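Local coordinates for protein hydroxyindole o-methyltransferase (PDB 4A6D) that transfers a methyl group from S-adenosylmethionine to the hydroxyl of N-acetylserotonin, producing melatonin, and works as a homodimer, at residues A[140-143]-A[144-148]; A[126-130]-A[131-135]; A[209-212]-A[213-216]. One frame throughout, in Å; residues are numbered along the deposited sequence.

In the fold
All three interactions belong to the methyltransferase domain and follow one another along the chain in the order 2, 1, 3. Interaction 2 opens helix 131-135, and interaction 1 forms the next helix, 142-146; their centres are 12 Å apart, and Tyr131 of the former packs on Ala145 and Ile146 of the latter. Interaction 3 lies where strand 205-210 of the seven-stranded sheet gives way to helix 212-221. Its centre is 14 Å from that of interaction 1, and Tyr147 touches Ile211 and Val214. Interactions 1 and 3 both contact S-adenosylmethionine; interactions 2 and 3, 25 Å apart between centres, do not meet. Helix 142-146 thus links Tyr131, which lies beside the substrate-binding Gln306, to the cofactor pocket.

Interaction 1: residues A[140-143]-A[144-148]; sequences EELF and TAIYR. With SAM (S-adenosylmethionine), chain D.
Phe143 packs closely against both Ile146 and Tyr147 along this one-turn helix. The CD1 methyl of Ile146 sits over one face of the Phe143 ring, 3.8 Å from its centroid and 17° off the ring normal, a CH-pi contact. The opposite face carries the ribose of S-adenosylmethionine at C2', so the ring is packed between a methyl and the cofactor. The same Ile146 CD1 also reaches Leu142 CG at 3.7 Å: CG1 lies anti to the carbonyl carbon (chi1 -67°), which carries the chain back over the preceding turn. Tyr147 meets Phe143 obliquely, with ring planes at 41° and Tyr147 CZ 3.4 Å from Phe143 CD1. Its OH donates to SAM O2' at 2.7 Å, and this oxygen lies at the ring edge, near its plane, consistent with the role of Tyr147 in binding the cofactor. Tyr147 N donates to Phe143 O at 2.7 Å, which fixes the backbone from which the ring extends, just as the chain leaves the helix.

The exposed side is looser. There Thr144 OG1 donates to Glu141 O at 3.2 Å, the accompanying bond from Thr144 N is weak, and the Glu141 carboxylate leads away. Around the buried side, Phe156 of helix 150-161 touches Phe143, Ile146 and Tyr147, while Tyr131 of helix 131-135 packs against Ala145 and Ile146.

Interaction 2: residues A[126-130]-A[131-135]; sequences EGRNQ and YLETF
Thr134 grips the carbonyl of Gln130 with two donors. Its backbone N reaches Gln130 O at 2.9 Å, and its OG1 donates to the same oxygen at 2.6 Å from above the carbonyl plane, 37° out of it. The hydroxyl can do this because OG1 lies anti to the carbonyl carbon (chi1 -39°), turned back toward the preceding turn. Gln130 is the N-cap residue of helix 131-135, and its carbonyl starts the helical bonding that Phe135 N continues to Tyr131 O. At this helix start a water supplies a further link: it donates to Asn129 OD1 and accepts from Leu132 N, both at 3.0 Å. Asn129 ND2 is satisfied by Thr307 O, while OD1 also lies at the edge of the Tyr131 ring, near its plane.

Acidic groups gather beside the cap. Glu133 bends at chi2 (90°) and lays its carboxylate against the Gln130 side chain, with OE2 3.7 Å from Gln130 CD. Glu133 OE2 comes within 3.6 Å of Glu126 OE1, a like-charge approach probably eased by Arg128, whose NH1 forms a salt bridge with Glu126 OE1 at 3.2 Å over a guanidinium face, a pairing of charges only, with no N-H directed at the oxygen. An alanine in place of Gln130 is likely to open a gap beside the Glu133 carboxylate, leaving it freer to turn. Beyond the segments, Gln130 is backbone-bonded to Val305 and packs on Asp122 and Ala123 of helix 120-126.

Interaction 3: residues A[209-212]-A[213-216]; sequences FDIP and EVVW. With SAM (S-adenosylmethionine), chain D.
The end of the second strand of a Rossmann-like methyltransferase fold, with the helix that follows it, forms this contact; an acidic residue at this strand end holding the cofactor ribose is a hallmark of class I methyltransferases. Here that residue is Asp210, and its two carboxylate oxygens divide the ribose diol between them. SAM O2' donates to Asp210 OD1 at 2.6 Å, and SAM O3' donates to Asp210 OD2 at 2.8 Å. Each oxygen has a second donor from the backbone: Ile211 N reaches Asp210 OD1 at 2.8 Å on its anti side, 16° out of the carboxylate plane, and Gly189 N binds OD2.

Across the turn, Val214 backs the carboxylate with carbon, its CB lying 3.5 Å from Asp210 OD1. The CG2 methyl of Val214 also meets Ile211 CG1 at 3.7 Å. Ile211 places CG1 between its backbone N and carbonyl carbon (chi1 67°), directing that branch toward Val214, while CG2 approaches the adenine, 3.7 Å from SAM N3. Tyr147 touches both Ile211 and Val214.

Ile211 is the N-cap of helix 212-221, and its carbonyl accepts twice. Val215 N lies in the carbonyl plane at 3.2 Å with a nearly straight N-H...O angle of 168°, whereas Val214 N comes from above that plane in a more bent bond. Val215 packs against Phe232 and Glu234 of strand 230-234, the neighbouring strand.

Four donors on two oxygens, with Val214 carbons alongside, would hold the rotation of the Asp210 carboxylate. Such bonding would probably favour its ionised form, and the paired acceptors match the 2',3'-diol of the cofactor.

Interaction 1: residues A[140-143]-A[144-148]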
ATOM      1  N   GLU A 140      14.525  -6.133  21.734  1.00121.48           N
ATOM      2  CA  GLU A 140      14.715  -5.619  23.111  1.00121.59           C
ATOM      3  C   GLU A 140      15.658  -4.390  23.206  1.00121.92           C
ATOM      4  O   GLU A 140      15.533  -3.563  24.113  1.00120.09           O
ATOM      5  CB  GLU A 140      15.104  -6.741  24.082  1.00126.34           C
ATOM      6  CG  GLU A 140      13.957  -7.702  24.361  1.00142.74           C
ATOM      7  CD  GLU A 140      14.226  -8.743  25.432  1.00177.65           C
ATOM      8  OE1 GLU A 140      14.642  -8.362  26.551  1.00174.92           O
ATOM      9  OE2 GLU A 140      14.002  -9.944  25.154  1.00181.55           O
ATOM     10  N   GLU A 141      16.582  -4.292  22.237  1.00117.59           N
ATOM     11  CA  GLU A 141      17.519  -3.205  21.953  1.00115.49           C
ATOM     12  C   GLU A 141      17.114  -2.853  20.500  1.00117.47           C
ATOM     13  O   GLU A 141      17.326  -3.672  19.592  1.00119.17           O
ATOM     14  CB  GLU A 141      18.985  -3.695  22.028  1.00118.55           C
ATOM     15  CG  GLU A 141      19.372  -4.393  23.333  1.00133.74           C
ATOM     16  CD  GLU A 141      19.698  -3.528  24.545  1.00153.02           C
ATOM     17  OE1 GLU A 141      19.808  -2.287  24.397  1.00146.55           O
ATOM     18  OE2 GLU A 141      19.867  -4.104  25.646  1.00132.65           O
ATOM     19  N   LEU A 142      16.409  -1.711  20.308  1.00109.62           N
ATOM     20  CA  LEU A 142      15.834  -1.279  19.021  1.00106.46           C
ATOM     21  C   LEU A 142      16.708  -1.388  17.761  1.00109.71           C
ATOM     22  O   LEU A 142      16.274  -1.982  16.762  1.00109.35           O
ATOM     23  CB  LEU A 142      15.187   0.113  19.137  1.00103.76           C
ATOM     24  CG  LEU A 142      14.344   0.620  17.948  1.00105.36           C
ATOM     25  CD1 LEU A 142      13.229  -0.387  17.563  1.00105.73           C
ATOM     26  CD2 LEU A 142      13.810   2.021  18.228  1.00101.66           C
ATOM     27  N   PHE A 143      17.924  -0.817  17.816  1.00105.64           N
ATOM     28  CA  PHE A 143      18.853  -0.790  16.688  1.00105.17           C
ATOM     29  C   PHE A 143      19.558  -2.125  16.301  1.00111.15           C
ATOM     30  O   PHE A 143      19.946  -2.265  15.137  1.00111.56           O
ATOM     31  CB  PHE A 143      19.752   0.471  16.697  1.00104.96           C
ATOM     32  CG  PHE A 143      18.997   1.692  16.210  1.00103.22           C
ATOM     33  CD1 PHE A 143      18.890   1.970  14.849  1.00103.71           C
ATOM     34  CD2 PHE A 143      18.328   2.523  17.106  1.00103.35           C
ATOM     35  CE1 PHE A 143      18.182   3.092  14.399  1.00103.77           C
ATOM     36  CE2 PHE A 143      17.607   3.633  16.651  1.00101.78           C
ATOM     37  CZ  PHE A 143      17.539   3.907  15.302  1.00100.16           C
ATOM     38  N   THR A 144      19.633  -3.131  17.214  1.00108.31           N
ATOM     39  CA  THR A 144      20.180  -4.447  16.823  1.00110.62           C
ATOM     40  C   THR A 144      19.156  -5.171  15.923  1.00113.57           C
ATOM     41  O   THR A 144      19.541  -5.969  15.057  1.00115.24           O
ATOM     42  CB  THR A 144      20.713  -5.308  18.009  1.00122.39           C
ATOM     43  OG1 THR A 144      19.644  -5.746  18.853  1.00126.74           O
ATOM     44  CG2 THR A 144      21.816  -4.622  18.812  1.00116.54           C
ATOM     45  N   ALA A 145      17.852  -4.855  16.111  1.00108.16           N
ATOM     46  CA  ALA A 145      16.749  -5.375  15.297  1.00108.06           C
ATOM     47  C   ALA A 145      16.723  -4.648  13.933  1.00110.48           C
ATOM     48  O   ALA A 145      16.525  -5.299  12.900  1.00110.32           O
ATOM     49  CB  ALA A 145      15.427  -5.184  16.019  1.00107.87           C
ATOM     50  N   ILE A 146      16.951  -3.300  13.942  1.00105.07           N
ATOM     51  CA  ILE A 146      17.023  -2.426  12.754  1.00102.98           C
ATOM     52  C   ILE A 146      18.290  -2.765  11.903  1.00109.73           C
ATOM     53  O   ILE A 146      18.188  -2.818  10.674  1.00109.01           O
ATOM     54  CB  ILE A 146      16.912  -0.915  13.153  1.00102.96           C
ATOM     55  CG1 ILE A 146      15.506  -0.597  13.718  1.00101.45           C
ATOM     56  CG2 ILE A 146      17.283   0.020  11.993  1.00101.50           C
ATOM     57  CD1 ILE A 146      15.352   0.746  14.407  1.00104.25           C
ATOM     58  N   TYR A 147      19.469  -2.995  12.554  1.00108.30           N
ATOM     59  CA  TYR A 147      20.718  -3.375  11.869  1.00110.56           C
ATOM     60  C   TYR A 147      20.988  -4.883  12.074  1.00118.11           C
ATOM     61  O   TYR A 147      22.043  -5.281  12.582  1.00119.09           O
ATOM     62  CB  TYR A 147      21.923  -2.527  12.336  1.00112.31           C
ATOM     63  CG  TYR A 147      21.711  -1.030  12.432  1.00112.18           C
ATOM     64  CD1 TYR A 147      21.107  -0.322  11.396  1.00112.94           C
ATOM     65  CD2 TYR A 147      22.204  -0.306  13.513  1.00112.11           C
ATOM     66  CE1 TYR A 147      20.952   1.062  11.460  1.00111.99           C
ATOM     67  CE2 TYR A 147      22.044   1.078  13.593  1.00110.92           C
ATOM     68  CZ  TYR A 147      21.427   1.759  12.557  1.00116.88           C
ATOM     69  OH  TYR A 147      21.272   3.124  12.621  1.00116.05           O
ATOM     70  N   ARG A 148      20.013  -5.720  11.670  1.00116.49           N
ATOM     71  CA  ARG A 148      20.070  -7.180  11.791  1.00119.31           C
ATOM     72  C   ARG A 148      21.185  -7.870  10.962  1.00126.79           C
ATOM     73  O   ARG A 148      21.472  -9.049  11.197  1.00129.88           O
ATOM     74  CB  ARG A 148      18.673  -7.833  11.630  1.00119.20           C
ATOM     75  CG  ARG A 148      17.799  -7.293  10.500  1.00124.07           C
ATOM     76  CD  ARG A 148      16.435  -7.966  10.478  1.00135.84           C
ATOM     77  NE  ARG A 148      15.676  -7.629   9.270  1.00147.87           N
ATOM     78  CZ  ARG A 148      15.709  -8.327   8.137  1.00167.19           C
ATOM     79  NH1 ARG A 148      16.459  -9.421   8.043  1.00163.42           N
ATOM     80  NH2 ARG A 148      14.995  -7.936   7.089  1.00150.24           N
TER
HETATM   81  N   SAM D1350      20.053  11.637  12.129  1.00 73.56           N
HETATM   82  CA  SAM D1350      19.966  10.740  10.956  1.00 76.92           C
HETATM   83  C   SAM D1350      18.948  11.114   9.858  1.00 78.77           C
HETATM   84  O   SAM D1350      17.968  11.751  10.184  1.00 76.97           O
HETATM   85  OXT SAM D1350      19.079  10.791   8.634  1.00 79.06           O
HETATM   86  CB  SAM D1350      19.771   9.344  11.491  1.00 76.77           C
HETATM   87  CG  SAM D1350      18.395   9.114  12.127  1.00 75.90           C
HETATM   88  SD  SAM D1350      18.285   7.353  12.610  1.00 77.34           S
HETATM   89  CE  SAM D1350      16.560   7.191  12.830  1.00 78.99           C
HETATM   90  C5' SAM D1350      18.687   7.368  14.387  1.00 75.87           C
HETATM   91  C4' SAM D1350      20.220   7.338  14.460  1.00 75.67           C
HETATM   92  O4' SAM D1350      20.517   7.237  15.841  1.00 75.37           O
HETATM   93  C3' SAM D1350      20.838   6.070  13.754  1.00 77.71           C
HETATM   94  O3' SAM D1350      21.899   6.439  12.857  1.00 80.44           O
HETATM   95  C2' SAM D1350      21.286   5.196  14.971  1.00 77.56           C
HETATM   96  O2' SAM D1350      22.401   4.324  14.789  1.00 77.97           O
HETATM   97  C1' SAM D1350      21.602   6.288  16.009  1.00 76.19           C
HETATM   98  N9  SAM D1350      21.588   5.778  17.396  1.00 76.10           N
HETATM   99  C8  SAM D1350      20.615   4.964  17.970  1.00 75.99           C
HETATM  100  N7  SAM D1350      20.917   4.719  19.210  1.00 76.58           N
HETATM  101  C5  SAM D1350      22.141   5.308  19.511  1.00 76.67           C
HETATM  102  C6  SAM D1350      22.982   5.379  20.637  1.00 76.40           C
HETATM  103  N6  SAM D1350      22.575   4.806  21.795  1.00 76.57           N
HETATM  104  N1  SAM D1350      24.147   6.119  20.571  1.00 76.44           N
HETATM  105  C2  SAM D1350      24.554   6.686  19.427  1.00 76.17           C
HETATM  106  N3  SAM D1350      23.776   6.623  18.336  1.00 76.08           N
HETATM  107  C4  SAM D1350      22.572   6.017  18.341  1.00 76.49           C

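Interaction 2: residues A[126-130]-A[131-135]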
ATOM      1  N   GLU A 126      -1.814  -4.404  20.475  1.00 93.20           N
ATOM      2  CA  GLU A 126      -0.870  -4.538  21.584  1.00 94.51           C
ATOM      3  C   GLU A 126      -0.193  -3.273  22.023  1.00 99.88           C
ATOM      4  O   GLU A 126       0.342  -3.230  23.140  1.00103.50           O
ATOM      5  CB  GLU A 126       0.188  -5.609  21.254  1.00 96.35           C
ATOM      6  CG  GLU A 126      -0.379  -7.018  21.105  1.00111.14           C
ATOM      7  CD  GLU A 126       0.351  -7.933  20.137  1.00141.04           C
ATOM      8  OE1 GLU A 126       1.604  -7.920  20.130  1.00138.88           O
ATOM      9  OE2 GLU A 126      -0.334  -8.687  19.405  1.00136.36           O
ATOM     10  N   GLY A 127      -0.144  -2.281  21.141  1.00 92.38           N
ATOM     11  CA  GLY A 127       0.531  -1.020  21.411  1.00 89.65           C
ATOM     12  C   GLY A 127       2.040  -1.145  21.387  1.00 92.64           C
ATOM     13  O   GLY A 127       2.735  -0.367  22.055  1.00 92.44           O
ATOM     14  N   ARG A 128       2.565  -2.092  20.586  1.00 88.16           N
ATOM     15  CA  ARG A 128       4.014  -2.311  20.489  1.00 87.62           C
ATOM     16  C   ARG A 128       4.491  -2.689  19.070  1.00 88.28           C
ATOM     17  O   ARG A 128       3.684  -3.139  18.253  1.00 87.74           O
ATOM     18  CB  ARG A 128       4.486  -3.348  21.554  1.00 92.18           C
ATOM     19  CG  ARG A 128       3.969  -4.773  21.325  1.00106.38           C
ATOM     20  CD  ARG A 128       4.539  -5.766  22.314  1.00120.40           C
ATOM     21  NE  ARG A 128       3.531  -6.198  23.285  1.00132.54           N
ATOM     22  CZ  ARG A 128       3.073  -7.441  23.396  1.00149.29           C
ATOM     23  NH1 ARG A 128       3.539  -8.401  22.607  1.00139.51           N
ATOM     24  NH2 ARG A 128       2.153  -7.735  24.304  1.00138.09           N
ATOM     25  N   ASN A 129       5.811  -2.535  18.800  1.00 83.28           N
ATOM     26  CA  ASN A 129       6.429  -2.902  17.526  1.00 82.75           C
ATOM     27  C   ASN A 129       6.434  -4.425  17.245  1.00 91.22           C
ATOM     28  O   ASN A 129       6.272  -5.225  18.169  1.00 92.71           O
ATOM     29  CB  ASN A 129       7.799  -2.278  17.364  1.00 80.38           C
ATOM     30  CG  ASN A 129       8.934  -2.918  18.126  1.00 95.34           C
ATOM     31  OD1 ASN A 129       9.319  -4.061  17.868  1.00 96.79           O
ATOM     32  ND2 ASN A 129       9.605  -2.130  18.954  1.00 81.89           N
ATOM     33  N   GLN A 130       6.611  -4.809  15.966  1.00 88.53           N
ATOM     34  CA  GLN A 130       6.507  -6.195  15.523  1.00 90.02           C
ATOM     35  C   GLN A 130       7.746  -6.805  14.843  1.00 97.01           C
ATOM     36  O   GLN A 130       7.582  -7.663  13.978  1.00 97.61           O
ATOM     37  CB  GLN A 130       5.259  -6.376  14.624  1.00 90.49           C
ATOM     38  CG  GLN A 130       4.003  -5.638  15.066  1.00 98.15           C
ATOM     39  CD  GLN A 130       3.370  -6.242  16.285  1.00109.44           C
ATOM     40  OE1 GLN A 130       3.645  -5.856  17.421  1.00110.04           O
ATOM     41  NE2 GLN A 130       2.484  -7.179  16.076  1.00 91.99           N
ATOM     42  N   TYR A 131       8.965  -6.410  15.224  1.00 95.88           N
ATOM     43  CA  TYR A 131      10.162  -7.004  14.609  1.00 98.07           C
ATOM     44  C   TYR A 131      10.267  -8.515  14.862  1.00107.53           C
ATOM     45  O   TYR A 131      10.675  -9.260  13.962  1.00108.67           O
ATOM     46  CB  TYR A 131      11.447  -6.292  15.067  1.00 99.00           C
ATOM     47  CG  TYR A 131      11.772  -5.062  14.253  1.00 99.10           C
ATOM     48  CD1 TYR A 131      12.400  -5.165  13.012  1.00101.05           C
ATOM     49  CD2 TYR A 131      11.487  -3.790  14.735  1.00 99.07           C
ATOM     50  CE1 TYR A 131      12.678  -4.033  12.244  1.00100.79           C
ATOM     51  CE2 TYR A 131      11.799  -2.648  13.997  1.00 98.95           C
ATOM     52  CZ  TYR A 131      12.382  -2.775  12.745  1.00110.44           C
ATOM     53  OH  TYR A 131      12.691  -1.639  12.035  1.00117.04           O
ATOM     54  N   LEU A 132       9.887  -8.967  16.074  1.00106.49           N
ATOM     55  CA  LEU A 132       9.913 -10.388  16.404  1.00109.68           C
ATOM     56  C   LEU A 132       8.842 -11.162  15.612  1.00113.79           C
ATOM     57  O   LEU A 132       9.113 -12.275  15.145  1.00116.38           O
ATOM     58  CB  LEU A 132       9.766 -10.625  17.921  1.00111.58           C
ATOM     59  CG  LEU A 132      10.066 -12.070  18.385  1.00120.50           C
ATOM     60  CD1 LEU A 132      11.478 -12.205  18.913  1.00122.27           C
ATOM     61  CD2 LEU A 132       9.052 -12.551  19.410  1.00124.99           C
ATOM     62  N   GLU A 133       7.640 -10.569  15.439  1.00107.11           N
ATOM     63  CA  GLU A 133       6.527 -11.223  14.725  1.00106.52           C
ATOM     64  C   GLU A 133       6.709 -11.222  13.214  1.00105.72           C
ATOM     65  O   GLU A 133       6.117 -12.055  12.545  1.00106.37           O
ATOM     66  CB  GLU A 133       5.168 -10.601  15.110  1.00107.11           C
ATOM     67  CG  GLU A 133       4.834 -10.657  16.597  1.00119.96           C
ATOM     68  CD  GLU A 133       5.261  -9.492  17.479  1.00130.07           C
ATOM     69  OE1 GLU A 133       6.425  -9.036  17.376  1.00122.11           O
ATOM     70  OE2 GLU A 133       4.447  -9.093  18.342  1.00118.24           O
ATOM     71  N   THR A 134       7.511 -10.284  12.679  1.00 99.28           N
ATOM     72  CA  THR A 134       7.752 -10.115  11.241  1.00 97.56           C
ATOM     73  C   THR A 134       9.049 -10.759  10.776  1.00103.49           C
ATOM     74  O   THR A 134       9.048 -11.412   9.734  1.00102.76           O
ATOM     75  CB  THR A 134       7.762  -8.609  10.838  1.00 92.01           C
ATOM     76  OG1 THR A 134       6.761  -7.894  11.548  1.00 87.71           O
ATOM     77  CG2 THR A 134       7.577  -8.400   9.358  1.00 84.92           C
ATOM     78  N   PHE A 135      10.162 -10.493  11.485  1.00102.52           N
ATOM     79  CA  PHE A 135      11.482 -10.960  11.075  1.00105.01           C
ATOM     80  C   PHE A 135      12.096 -12.073  11.915  1.00115.56           C
ATOM     81  O   PHE A 135      13.144 -12.604  11.533  1.00116.24           O
ATOM     82  CB  PHE A 135      12.449  -9.766  10.948  1.00104.85           C
ATOM     83  CG  PHE A 135      11.997  -8.688   9.987  1.00103.86           C
ATOM     84  CD1 PHE A 135      12.104  -8.868   8.611  1.00106.31           C
ATOM     85  CD2 PHE A 135      11.497  -7.477  10.459  1.00103.67           C
ATOM     86  CE1 PHE A 135      11.695  -7.867   7.726  1.00105.22           C
ATOM     87  CE2 PHE A 135      11.099  -6.474   9.572  1.00104.21           C
ATOM     88  CZ  PHE A 135      11.196  -6.677   8.213  1.00102.60           C
TER
HETATM   89  O   HOH W   1       9.269  -7.035  18.323  1.00 87.21           O

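Interaction 3: residues A[209-212]-A[213-216]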
ATOM      1  N   PHE A 209      28.150  11.915  15.753  1.00 67.33           N
ATOM      2  CA  PHE A 209      28.143  10.926  16.832  1.00 66.29           C
ATOM      3  C   PHE A 209      27.158   9.795  16.535  1.00 69.88           C
ATOM      4  O   PHE A 209      25.987  10.035  16.256  1.00 67.98           O
ATOM      5  CB  PHE A 209      27.832  11.578  18.190  1.00 66.79           C
ATOM      6  CG  PHE A 209      28.043  10.672  19.382  1.00 68.57           C
ATOM      7  CD1 PHE A 209      27.053   9.775  19.782  1.00 69.68           C
ATOM      8  CD2 PHE A 209      29.242  10.690  20.084  1.00 71.27           C
ATOM      9  CE1 PHE A 209      27.254   8.941  20.876  1.00 72.63           C
ATOM     10  CE2 PHE A 209      29.434   9.870  21.190  1.00 72.30           C
ATOM     11  CZ  PHE A 209      28.439   9.009  21.588  1.00 71.72           C
ATOM     12  N   ASP A 210      27.630   8.556  16.604  1.00 69.52           N
ATOM     13  CA  ASP A 210      26.789   7.386  16.370  1.00 69.13           C
ATOM     14  C   ASP A 210      27.429   6.133  16.951  1.00 76.57           C
ATOM     15  O   ASP A 210      28.542   6.203  17.472  1.00 77.02           O
ATOM     16  CB  ASP A 210      26.430   7.229  14.874  1.00 70.63           C
ATOM     17  CG  ASP A 210      24.994   6.773  14.651  1.00 79.82           C
ATOM     18  OD1 ASP A 210      24.670   5.629  15.044  1.00 82.71           O
ATOM     19  OD2 ASP A 210      24.201   7.548  14.039  1.00 76.82           O
ATOM     20  N   ILE A 211      26.711   4.993  16.884  1.00 74.17           N
ATOM     21  CA  ILE A 211      27.182   3.716  17.405  1.00 75.37           C
ATOM     22  C   ILE A 211      28.367   3.229  16.557  1.00 81.77           C
ATOM     23  O   ILE A 211      28.356   3.476  15.333  1.00 81.46           O
ATOM     24  CB  ILE A 211      26.031   2.662  17.526  1.00 78.21           C
ATOM     25  CG1 ILE A 211      25.481   2.234  16.155  1.00 78.14           C
ATOM     26  CG2 ILE A 211      24.920   3.151  18.474  1.00 77.86           C
ATOM     27  CD1 ILE A 211      24.783   0.901  16.114  1.00 86.53           C
ATOM     28  N   PRO A 212      29.379   2.558  17.203  1.00 78.37           N
ATOM     29  CA  PRO A 212      30.572   2.074  16.476  1.00 80.80           C
ATOM     30  C   PRO A 212      30.387   1.443  15.113  1.00 90.63           C
ATOM     31  O   PRO A 212      31.228   1.669  14.251  1.00 94.60           O
ATOM     32  CB  PRO A 212      31.172   1.065  17.446  1.00 83.75           C
ATOM     33  CG  PRO A 212      30.844   1.632  18.788  1.00 86.00           C
ATOM     34  CD  PRO A 212      29.493   2.258  18.653  1.00 79.18           C
ATOM     35  N   GLU A 213      29.322   0.637  14.929  1.00 86.60           N
ATOM     36  CA  GLU A 213      28.990  -0.068  13.695  1.00 88.08           C
ATOM     37  C   GLU A 213      28.593   0.903  12.559  1.00 91.00           C
ATOM     38  O   GLU A 213      28.906   0.645  11.389  1.00 91.30           O
ATOM     39  CB  GLU A 213      27.849  -1.077  13.962  1.00 89.74           C
ATOM     40  CG  GLU A 213      28.171  -2.105  15.046  1.00107.25           C
ATOM     41  CD  GLU A 213      27.711  -1.799  16.465  1.00131.67           C
ATOM     42  OE1 GLU A 213      28.032  -0.705  16.997  1.00109.50           O
ATOM     43  OE2 GLU A 213      27.052  -2.683  17.058  1.00138.35           O
ATOM     44  N   VAL A 214      27.890   2.010  12.913  1.00 84.10           N
ATOM     45  CA  VAL A 214      27.457   3.027  11.957  1.00 82.04           C
ATOM     46  C   VAL A 214      28.655   3.872  11.519  1.00 86.89           C
ATOM     47  O   VAL A 214      28.858   4.070  10.326  1.00 87.78           O
ATOM     48  CB  VAL A 214      26.253   3.868  12.481  1.00 82.17           C
ATOM     49  CG1 VAL A 214      26.006   5.112  11.625  1.00 80.03           C
ATOM     50  CG2 VAL A 214      24.991   3.010  12.558  1.00 80.90           C
ATOM     51  N   VAL A 215      29.472   4.308  12.474  1.00 85.14           N
ATOM     52  CA  VAL A 215      30.671   5.118  12.221  1.00 87.04           C
ATOM     53  C   VAL A 215      31.647   4.401  11.249  1.00 98.15           C
ATOM     54  O   VAL A 215      32.114   5.022  10.286  1.00 99.09           O
ATOM     55  CB  VAL A 215      31.314   5.578  13.560  1.00 89.52           C
ATOM     56  CG1 VAL A 215      32.675   6.244  13.350  1.00 90.44           C
ATOM     57  CG2 VAL A 215      30.363   6.509  14.319  1.00 86.21           C
ATOM     58  N   TRP A 216      31.864   3.077  11.458  1.00 98.38           N
ATOM     59  CA  TRP A 216      32.748   2.237  10.651  1.00101.93           C
ATOM     60  C   TRP A 216      32.209   2.141   9.241  1.00105.13           C
ATOM     61  O   TRP A 216      32.950   2.424   8.302  1.00106.38           O
ATOM     62  CB  TRP A 216      32.949   0.863  11.317  1.00103.22           C
ATOM     63  CG  TRP A 216      33.898  -0.073  10.612  1.00108.89           C
ATOM     64  CD1 TRP A 216      33.562  -1.088   9.764  1.00113.69           C
ATOM     65  CD2 TRP A 216      35.326  -0.135  10.766  1.00111.99           C
ATOM     66  NE1 TRP A 216      34.691  -1.776   9.375  1.00117.29           N
ATOM     67  CE2 TRP A 216      35.790  -1.200   9.958  1.00119.65           C
ATOM     68  CE3 TRP A 216      36.264   0.609  11.511  1.00113.82           C
ATOM     69  CZ2 TRP A 216      37.152  -1.536   9.867  1.00122.89           C
ATOM     70  CZ3 TRP A 216      37.612   0.262  11.433  1.00118.93           C
ATOM     71  CH2 TRP A 216      38.045  -0.789  10.611  1.00123.17           C
TER
HETATM   72  N   SAM D1350      20.053  11.637  12.129  1.00 73.56           N
HETATM   73  CA  SAM D1350      19.966  10.740  10.956  1.00 76.92           C
HETATM   74  C   SAM D1350      18.948  11.114   9.858  1.00 78.77           C
HETATM   75  O   SAM D1350      17.968  11.751  10.184  1.00 76.97           O
HETATM   76  OXT SAM D1350      19.079  10.791   8.634  1.00 79.06           O
HETATM   77  CB  SAM D1350      19.771   9.344  11.491  1.00 76.77           C
HETATM   78  CG  SAM D1350      18.395   9.114  12.127  1.00 75.90           C
HETATM   79  SD  SAM D1350      18.285   7.353  12.610  1.00 77.34           S
HETATM   80  CE  SAM D1350      16.560   7.191  12.830  1.00 78.99           C
HETATM   81  C5' SAM D1350      18.687   7.368  14.387  1.00 75.87           C
HETATM   82  C4' SAM D1350      20.220   7.338  14.460  1.00 75.67           C
HETATM   83  O4' SAM D1350      20.517   7.237  15.841  1.00 75.37           O
HETATM   84  C3' SAM D1350      20.838   6.070  13.754  1.00 77.71           C
HETATM   85  O3' SAM D1350      21.899   6.439  12.857  1.00 80.44           O
HETATM   86  C2' SAM D1350      21.286   5.196  14.971  1.00 77.56           C
HETATM   87  O2' SAM D1350      22.401   4.324  14.789  1.00 77.97           O
HETATM   88  C1' SAM D1350      21.602   6.288  16.009  1.00 76.19           C
HETATM   89  N9  SAM D1350      21.588   5.778  17.396  1.00 76.10           N
HETATM   90  C8  SAM D1350      20.615   4.964  17.970  1.00 75.99           C
HETATM   91  N7  SAM D1350      20.917   4.719  19.210  1.00 76.58           N
HETATM   92  C5  SAM D1350      22.141   5.308  19.511  1.00 76.67           C
HETATM   93  C6  SAM D1350      22.982   5.379  20.637  1.00 76.40           C
HETATM   94  N6  SAM D1350      22.575   4.806  21.795  1.00 76.57           N
HETATM   95  N1  SAM D1350      24.147   6.119  20.571  1.00 76.44           N
HETATM   96  C2  SAM D1350      24.554   6.686  19.427  1.00 76.17           C
HETATM   97  N3  SAM D1350      23.776   6.623  18.336  1.00 76.08           N
HETATM   98  C4  SAM D1350      22.572   6.017  18.341  1.00 76.49           C